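Local coordinates for crystal protein (Bacillus thuringiensis serovar dakota, PDB 2ZTB) that is a bacterial toxin, parasporin-2, that recognizes cancer cells and probably acts by forming pores in their membranes, at residues R170-E181 and N232-Q243. Residues are numbered along the deposited sequence; the frame is centred on the assembly and turned at random.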
ATOM      1  N   ARG A 170     -30.636  32.195 -17.177  1.00 59.21           N
ATOM      2  CA  ARG A 170     -30.883  31.268 -16.085  1.00 57.84           C
ATOM      3  C   ARG A 170     -29.836  30.164 -16.103  1.00 57.06           C
ATOM      4  O   ARG A 170     -29.691  29.461 -17.106  1.00 56.88           O
ATOM      5  CB  ARG A 170     -32.302  30.690 -16.201  1.00 57.93           C
ATOM      6  CG  ARG A 170     -32.830  30.135 -14.903  1.00 57.55           C
ATOM      7  CD  ARG A 170     -34.353  30.084 -14.841  1.00 57.16           C
ATOM      8  NE  ARG A 170     -34.747  29.592 -13.523  1.00 56.22           N
ATOM      9  CZ  ARG A 170     -35.936  29.090 -13.208  1.00 56.56           C
ATOM     10  NH1 ARG A 170     -36.909  28.996 -14.111  1.00 55.82           N
ATOM     11  NH2 ARG A 170     -36.145  28.673 -11.967  1.00 56.95           N
ATOM     12  N   THR A 171     -29.116  30.026 -14.990  1.00 55.89           N
ATOM     13  CA  THR A 171     -28.041  29.040 -14.844  1.00 55.13           C
ATOM     14  C   THR A 171     -28.530  27.710 -14.237  1.00 54.77           C
ATOM     15  O   THR A 171     -29.331  27.694 -13.290  1.00 54.84           O
ATOM     16  CB  THR A 171     -26.865  29.611 -13.995  1.00 55.04           C
ATOM     17  OG1 THR A 171     -26.361  30.792 -14.621  1.00 55.00           O
ATOM     18  CG2 THR A 171     -25.733  28.633 -13.890  1.00 53.64           C
ATOM     19  N   ILE A 172     -28.045  26.612 -14.811  1.00 53.82           N
ATOM     20  CA  ILE A 172     -28.317  25.257 -14.338  1.00 53.15           C
ATOM     21  C   ILE A 172     -26.981  24.589 -14.016  1.00 52.61           C
ATOM     22  O   ILE A 172     -26.052  24.656 -14.811  1.00 52.41           O
ATOM     23  CB  ILE A 172     -29.076  24.416 -15.403  1.00 53.18           C
ATOM     24  CG1 ILE A 172     -30.430  25.056 -15.744  1.00 54.17           C
ATOM     25  CG2 ILE A 172     -29.265  22.972 -14.948  1.00 52.21           C
ATOM     26  CD1 ILE A 172     -30.426  25.843 -17.033  1.00 54.99           C
ATOM     27  N   GLN A 173     -26.885  23.969 -12.842  1.00 51.92           N
ATOM     28  CA  GLN A 173     -25.681  23.246 -12.456  1.00 52.00           C
ATOM     29  C   GLN A 173     -25.951  21.780 -12.201  1.00 50.93           C
ATOM     30  O   GLN A 173     -27.035  21.409 -11.763  1.00 50.27           O
ATOM     31  CB  GLN A 173     -25.028  23.872 -11.211  1.00 51.98           C
ATOM     32  CG  GLN A 173     -24.817  25.398 -11.321  1.00 53.98           C
ATOM     33  CD  GLN A 173     -24.444  26.038  -9.996  1.00 54.18           C
ATOM     34  OE1 GLN A 173     -25.005  25.702  -8.954  1.00 57.46           O
ATOM     35  NE2 GLN A 173     -23.504  26.979 -10.033  1.00 55.87           N
ATOM     36  N   LEU A 174     -24.948  20.950 -12.491  1.00 50.42           N
ATOM     37  CA  LEU A 174     -24.923  19.583 -12.009  1.00 49.95           C
ATOM     38  C   LEU A 174     -23.930  19.541 -10.862  1.00 49.43           C
ATOM     39  O   LEU A 174     -22.764  19.909 -11.026  1.00 49.61           O
ATOM     40  CB  LEU A 174     -24.528  18.600 -13.117  1.00 50.02           C
ATOM     41  CG  LEU A 174     -24.460  17.108 -12.742  1.00 50.76           C
ATOM     42  CD1 LEU A 174     -25.817  16.547 -12.366  1.00 50.14           C
ATOM     43  CD2 LEU A 174     -23.871  16.318 -13.881  1.00 50.61           C
ATOM     44  N   THR A 175     -24.391  19.117  -9.692  1.00 48.97           N
ATOM     45  CA  THR A 175     -23.537  19.109  -8.516  1.00 48.50           C
ATOM     46  C   THR A 175     -23.436  17.719  -7.912  1.00 48.43           C
ATOM     47  O   THR A 175     -24.300  16.886  -8.130  1.00 47.82           O
ATOM     48  CB  THR A 175     -24.024  20.088  -7.437  1.00 48.81           C
ATOM     49  OG1 THR A 175     -25.184  19.544  -6.784  1.00 49.58           O
ATOM     50  CG2 THR A 175     -24.354  21.476  -8.048  1.00 47.86           C
ATOM     51  N   ALA A 176     -22.365  17.486  -7.152  1.00 48.49           N
ATOM     52  CA  ALA A 176     -22.154  16.231  -6.466  1.00 48.68           C
ATOM     53  C   ALA A 176     -21.436  16.432  -5.129  1.00 49.18           C
ATOM     54  O   ALA A 176     -20.927  17.514  -4.833  1.00 49.30           O
ATOM     55  CB  ALA A 176     -21.377  15.264  -7.361  1.00 48.31           C
ATOM     56  N   LYS A 177     -21.449  15.390  -4.304  1.00 49.55           N
ATOM     57  CA  LYS A 177     -20.562  15.314  -3.159  1.00 49.69           C
ATOM     58  C   LYS A 177     -19.369  14.436  -3.551  1.00 50.57           C
ATOM     59  O   LYS A 177     -19.482  13.561  -4.419  1.00 50.11           O
ATOM     60  CB  LYS A 177     -21.269  14.742  -1.930  1.00 49.12           C
ATOM     61  CG  LYS A 177     -22.437  15.574  -1.409  1.00 48.40           C
ATOM     62  CD  LYS A 177     -23.010  14.953  -0.147  1.00 48.39           C
ATOM     63  CE  LYS A 177     -24.166  15.758   0.417  1.00 48.91           C
ATOM     64  NZ  LYS A 177     -25.464  15.580  -0.322  1.00 51.01           N
ATOM     65  N   ILE A 178     -18.227  14.687  -2.921  1.00 51.54           N
ATOM     66  CA  ILE A 178     -17.069  13.836  -3.081  1.00 52.71           C
ATOM     67  C   ILE A 178     -16.800  13.141  -1.751  1.00 53.16           C
ATOM     68  O   ILE A 178     -16.778  13.783  -0.698  1.00 53.24           O
ATOM     69  CB  ILE A 178     -15.835  14.629  -3.558  1.00 52.88           C
ATOM     70  CG1 ILE A 178     -16.102  15.276  -4.925  1.00 53.10           C
ATOM     71  CG2 ILE A 178     -14.601  13.728  -3.623  1.00 52.93           C
ATOM     72  CD1 ILE A 178     -14.961  16.221  -5.377  1.00 53.55           C
ATOM     73  N   ALA A 179     -16.629  11.822  -1.818  1.00 53.61           N
ATOM     74  CA  ALA A 179     -16.239  11.022  -0.660  1.00 54.18           C
ATOM     75  C   ALA A 179     -14.783  10.600  -0.798  1.00 54.83           C
ATOM     76  O   ALA A 179     -14.408   9.972  -1.798  1.00 55.15           O
ATOM     77  CB  ALA A 179     -17.129   9.793  -0.521  1.00 53.33           C
ATOM     78  N   LYS A 180     -13.968  10.976   0.186  1.00 55.07           N
ATOM     79  CA  LYS A 180     -12.658  10.377   0.349  1.00 55.94           C
ATOM     80  C   LYS A 180     -12.800   9.308   1.425  1.00 55.21           C
ATOM     81  O   LYS A 180     -12.949   9.605   2.623  1.00 55.19           O
ATOM     82  CB  LYS A 180     -11.583  11.410   0.726  1.00 56.45           C
ATOM     83  CG  LYS A 180     -10.219  10.760   1.033  1.00 60.01           C
ATOM     84  CD  LYS A 180      -9.434  11.508   2.139  1.00 65.63           C
ATOM     85  CE  LYS A 180      -8.496  10.534   2.860  1.00 68.35           C
ATOM     86  NZ  LYS A 180      -7.384  11.208   3.617  1.00 71.67           N
ATOM     87  N   GLU A 181     -12.794   8.062   0.981  1.00 54.75           N
ATOM     88  CA  GLU A 181     -12.898   6.933   1.893  1.00 54.37           C
ATOM     89  C   GLU A 181     -11.538   6.275   2.022  1.00 54.67           C
ATOM     90  O   GLU A 181     -10.768   6.208   1.052  1.00 54.13           O
ATOM     91  CB  GLU A 181     -13.922   5.928   1.394  1.00 54.10           C
ATOM     92  CG  GLU A 181     -15.355   6.458   1.351  1.00 53.05           C
ATOM     93  CD  GLU A 181     -16.288   5.452   0.735  1.00 51.86           C
ATOM     94  OE1 GLU A 181     -16.152   5.202  -0.477  1.00 50.92           O
ATOM     95  OE2 GLU A 181     -17.136   4.886   1.464  1.00 52.74           O
ATOM     96  N   ASN A 232     -10.121   5.622  -1.610  1.00 62.36           N
ATOM     97  CA  ASN A 232     -10.996   5.688  -2.776  1.00 61.50           C
ATOM     98  C   ASN A 232     -11.624   7.076  -2.771  1.00 60.50           C
ATOM     99  O   ASN A 232     -12.091   7.537  -1.726  1.00 60.33           O
ATOM    100  CB  ASN A 232     -12.045   4.561  -2.765  1.00 61.34           C
ATOM    101  CG  ASN A 232     -12.799   4.427  -4.103  1.00 62.12           C
ATOM    102  OD1 ASN A 232     -12.421   3.639  -4.963  1.00 61.40           O
ATOM    103  ND2 ASN A 232     -13.863   5.212  -4.278  1.00 63.49           N
ATOM    104  N   VAL A 233     -11.541   7.770  -3.907  1.00 59.34           N
ATOM    105  CA  VAL A 233     -12.203   9.079  -4.084  1.00 58.25           C
ATOM    106  C   VAL A 233     -13.263   8.932  -5.181  1.00 57.78           C
ATOM    107  O   VAL A 233     -12.968   8.518  -6.308  1.00 57.42           O
ATOM    108  CB  VAL A 233     -11.200  10.254  -4.337  1.00 58.63           C
ATOM    109  CG1 VAL A 233     -11.917  11.612  -4.372  1.00 58.13           C
ATOM    110  CG2 VAL A 233     -10.123  10.304  -3.235  1.00 58.10           C
ATOM    111  N   SER A 234     -14.518   9.190  -4.816  1.00 57.20           N
ATOM    112  CA  SER A 234     -15.632   9.069  -5.762  1.00 56.53           C
ATOM    113  C   SER A 234     -16.694  10.138  -5.520  1.00 55.61           C
ATOM    114  O   SER A 234     -16.743  10.772  -4.455  1.00 55.69           O
ATOM    115  CB  SER A 234     -16.239   7.662  -5.732  1.00 56.85           C
ATOM    116  OG  SER A 234     -16.816   7.371  -4.468  1.00 58.10           O
ATOM    117  N   SER A 235     -17.514  10.363  -6.538  1.00 54.15           N
ATOM    118  CA  SER A 235     -18.569  11.351  -6.454  1.00 52.77           C
ATOM    119  C   SER A 235     -19.881  10.609  -6.254  1.00 51.33           C
ATOM    120  O   SER A 235     -20.025   9.478  -6.708  1.00 50.94           O
ATOM    121  CB  SER A 235     -18.607  12.230  -7.704  1.00 52.41           C
ATOM    122  OG  SER A 235     -18.904  11.441  -8.831  1.00 54.16           O
ATOM    123  N   PHE A 236     -20.799  11.247  -5.532  1.00 50.02           N
ATOM    124  CA  PHE A 236     -22.122  10.711  -5.223  1.00 48.54           C
ATOM    125  C   PHE A 236     -23.091  11.865  -4.935  1.00 48.28           C
ATOM    126  O   PHE A 236     -22.682  13.024  -4.878  1.00 48.55           O
ATOM    127  CB  PHE A 236     -22.048   9.709  -4.048  1.00 48.11           C
ATOM    128  CG  PHE A 236     -21.680  10.328  -2.717  1.00 47.05           C
ATOM    129  CD1 PHE A 236     -22.598  10.350  -1.676  1.00 45.77           C
ATOM    130  CD2 PHE A 236     -20.412  10.874  -2.498  1.00 47.41           C
ATOM    131  CE1 PHE A 236     -22.276  10.913  -0.440  1.00 45.18           C
ATOM    132  CE2 PHE A 236     -20.080  11.437  -1.253  1.00 46.37           C
ATOM    133  CZ  PHE A 236     -21.027  11.452  -0.230  1.00 46.19           C
ATOM    134  N   ASP A 237     -24.367  11.537  -4.778  1.00 48.14           N
ATOM    135  CA  ASP A 237     -25.431  12.492  -4.452  1.00 47.95           C
ATOM    136  C   ASP A 237     -25.533  13.617  -5.468  1.00 47.97           C
ATOM    137  O   ASP A 237     -25.497  14.800  -5.105  1.00 48.03           O
ATOM    138  CB  ASP A 237     -25.287  13.031  -3.015  1.00 48.04           C
ATOM    139  CG  ASP A 237     -25.711  12.018  -1.943  1.00 47.90           C
ATOM    140  OD1 ASP A 237     -26.191  10.911  -2.270  1.00 46.74           O
ATOM    141  OD2 ASP A 237     -25.556  12.335  -0.747  1.00 49.41           O
ATOM    142  N   PHE A 238     -25.656  13.226  -6.739  1.00 47.83           N
ATOM    143  CA  PHE A 238     -25.813  14.155  -7.854  1.00 47.90           C
ATOM    144  C   PHE A 238     -27.137  14.906  -7.783  1.00 48.00           C
ATOM    145  O   PHE A 238     -28.205  14.321  -7.519  1.00 47.78           O
ATOM    146  CB  PHE A 238     -25.678  13.440  -9.210  1.00 48.16           C
ATOM    147  CG  PHE A 238     -24.436  12.592  -9.337  1.00 49.36           C
ATOM    148  CD1 PHE A 238     -24.507  11.205  -9.238  1.00 50.72           C
ATOM    149  CD2 PHE A 238     -23.198  13.175  -9.546  1.00 50.01           C
ATOM    150  CE1 PHE A 238     -23.356  10.424  -9.333  1.00 51.53           C
ATOM    151  CE2 PHE A 238     -22.044  12.401  -9.643  1.00 49.07           C
ATOM    152  CZ  PHE A 238     -22.124  11.028  -9.542  1.00 50.07           C
ATOM    153  N   GLN A 239     -27.063  16.214  -8.022  1.00 47.89           N
ATOM    154  CA  GLN A 239     -28.249  17.074  -7.973  1.00 47.63           C
ATOM    155  C   GLN A 239     -28.237  18.020  -9.148  1.00 47.75           C
ATOM    156  O   GLN A 239     -27.183  18.413  -9.636  1.00 47.15           O
ATOM    157  CB  GLN A 239     -28.310  17.894  -6.680  1.00 47.28           C
ATOM    158  CG  GLN A 239     -28.478  17.104  -5.391  1.00 48.13           C
ATOM    159  CD  GLN A 239     -29.886  16.577  -5.190  1.00 51.28           C
ATOM    160  OE1 GLN A 239     -30.798  16.861  -5.974  1.00 54.59           O
ATOM    161  NE2 GLN A 239     -30.077  15.811  -4.132  1.00 52.47           N
ATOM    162  N   THR A 240     -29.435  18.361  -9.603  1.00 48.38           N
ATOM    163  CA  THR A 240     -29.647  19.436 -10.549  1.00 49.63           C
ATOM    164  C   THR A 240     -30.046  20.650  -9.728  1.00 49.66           C
ATOM    165  O   THR A 240     -30.919  20.563  -8.853  1.00 48.92           O
ATOM    166  CB  THR A 240     -30.761  19.071 -11.557  1.00 49.86           C
ATOM    167  OG1 THR A 240     -30.397  17.855 -12.209  1.00 52.50           O
ATOM    168  CG2 THR A 240     -30.934  20.143 -12.613  1.00 50.73           C
ATOM    169  N   ILE A 241     -29.360  21.762  -9.983  1.00 50.30           N
ATOM    170  CA  ILE A 241     -29.682  23.043  -9.356  1.00 50.52           C
ATOM    171  C   ILE A 241     -30.025  24.032 -10.453  1.00 51.02           C
ATOM    172  O   ILE A 241     -29.179  24.375 -11.280  1.00 50.40           O
ATOM    173  CB  ILE A 241     -28.513  23.620  -8.500  1.00 50.53           C
ATOM    174  CG1 ILE A 241     -27.858  22.545  -7.619  1.00 50.06           C
ATOM    175  CG2 ILE A 241     -28.987  24.829  -7.681  1.00 50.97           C
ATOM    176  CD1 ILE A 241     -28.705  22.040  -6.456  1.00 49.06           C
ATOM    177  N   VAL A 242     -31.286  24.458 -10.469  1.00 51.54           N
ATOM    178  CA  VAL A 242     -31.712  25.532 -11.340  1.00 52.56           C
ATOM    179  C   VAL A 242     -31.794  26.800 -10.490  1.00 53.63           C
ATOM    180  O   VAL A 242     -32.621  26.892  -9.575  1.00 53.41           O
ATOM    181  CB  VAL A 242     -33.085  25.244 -12.029  1.00 52.50           C
ATOM    182  CG1 VAL A 242     -33.392  26.316 -13.058  1.00 51.21           C
ATOM    183  CG2 VAL A 242     -33.109  23.834 -12.674  1.00 52.28           C
ATOM    184  N   GLN A 243     -30.927  27.766 -10.790  1.00 54.84           N
ATOM    185  CA  GLN A 243     -30.889  29.030 -10.048  1.00 56.30           C
ATOM    186  C   GLN A 243     -31.919  30.056 -10.544  1.00 56.79           C
ATOM    187  O   GLN A 243     -32.380  29.961 -11.686  1.00 56.69           O
ATOM    188  CB  GLN A 243     -29.470  29.599 -10.026  1.00 56.40           C
ATOM    189  CG  GLN A 243     -28.610  28.945  -8.965  1.00 58.47           C
ATOM    190  CD  GLN A 243     -27.145  28.982  -9.300  1.00 61.86           C
ATOM    191  OE1 GLN A 243     -26.335  28.277  -8.678  1.00 64.23           O
ATOM    192  NE2 GLN A 243     -26.784  29.793 -10.295  1.00 62.35           N
TER
HETATM  193  O   HOH W   1     -15.199   6.718  -2.468  1.00 45.19           O
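Antiparallel pairing of two long strands, interrupted by a beta bulge, joins residues 170-181 to 232-243 within the elongated sheet of this toxin. Paired backbone bonds run from Gln173 with Ile241 to Glu181 with Asn232, and the register slips by one between Thr175 and Lys177. Asp237 and Phe238 together stand opposite the single residue Ala176, Asp237 with positive phi (57°). Its carboxylate forms a long salt bridge, Lys177 NZ to Asp237 OD2 at 3.3 Å, approached from the anti side; a bound lutetium ion lies about 4 Å from the same side chain. Phe236 turns CG between its backbone N and carbonyl carbon (chi1 67°), which lays the ring against the opposite strand. Lys177 CB sits over one face, 3.9 Å from the ring centroid, in a CH-pi contact, while Ala179 CB touches CE2 at 3.5 Å. At one end a water bridges Glu181 OE1, Asn232 ND2 and Ser234 OG; backbone N atoms of Ile134 and Gly135 also hold the Glu181 carboxylate, and Ser110 OG holds Asn232 OD1. At the other, Arg170 NE donates an in-plane hydrogen bond to Gln243 O (3.0 Å). Val242 CG1 covers one guanidinium face, and NH1 bonds to Thr163 O. Strands 61-90 and 96-116 flank the pair, consistent with the long, twisted antiparallel sheets of aerolysin-type beta-pore-forming toxins.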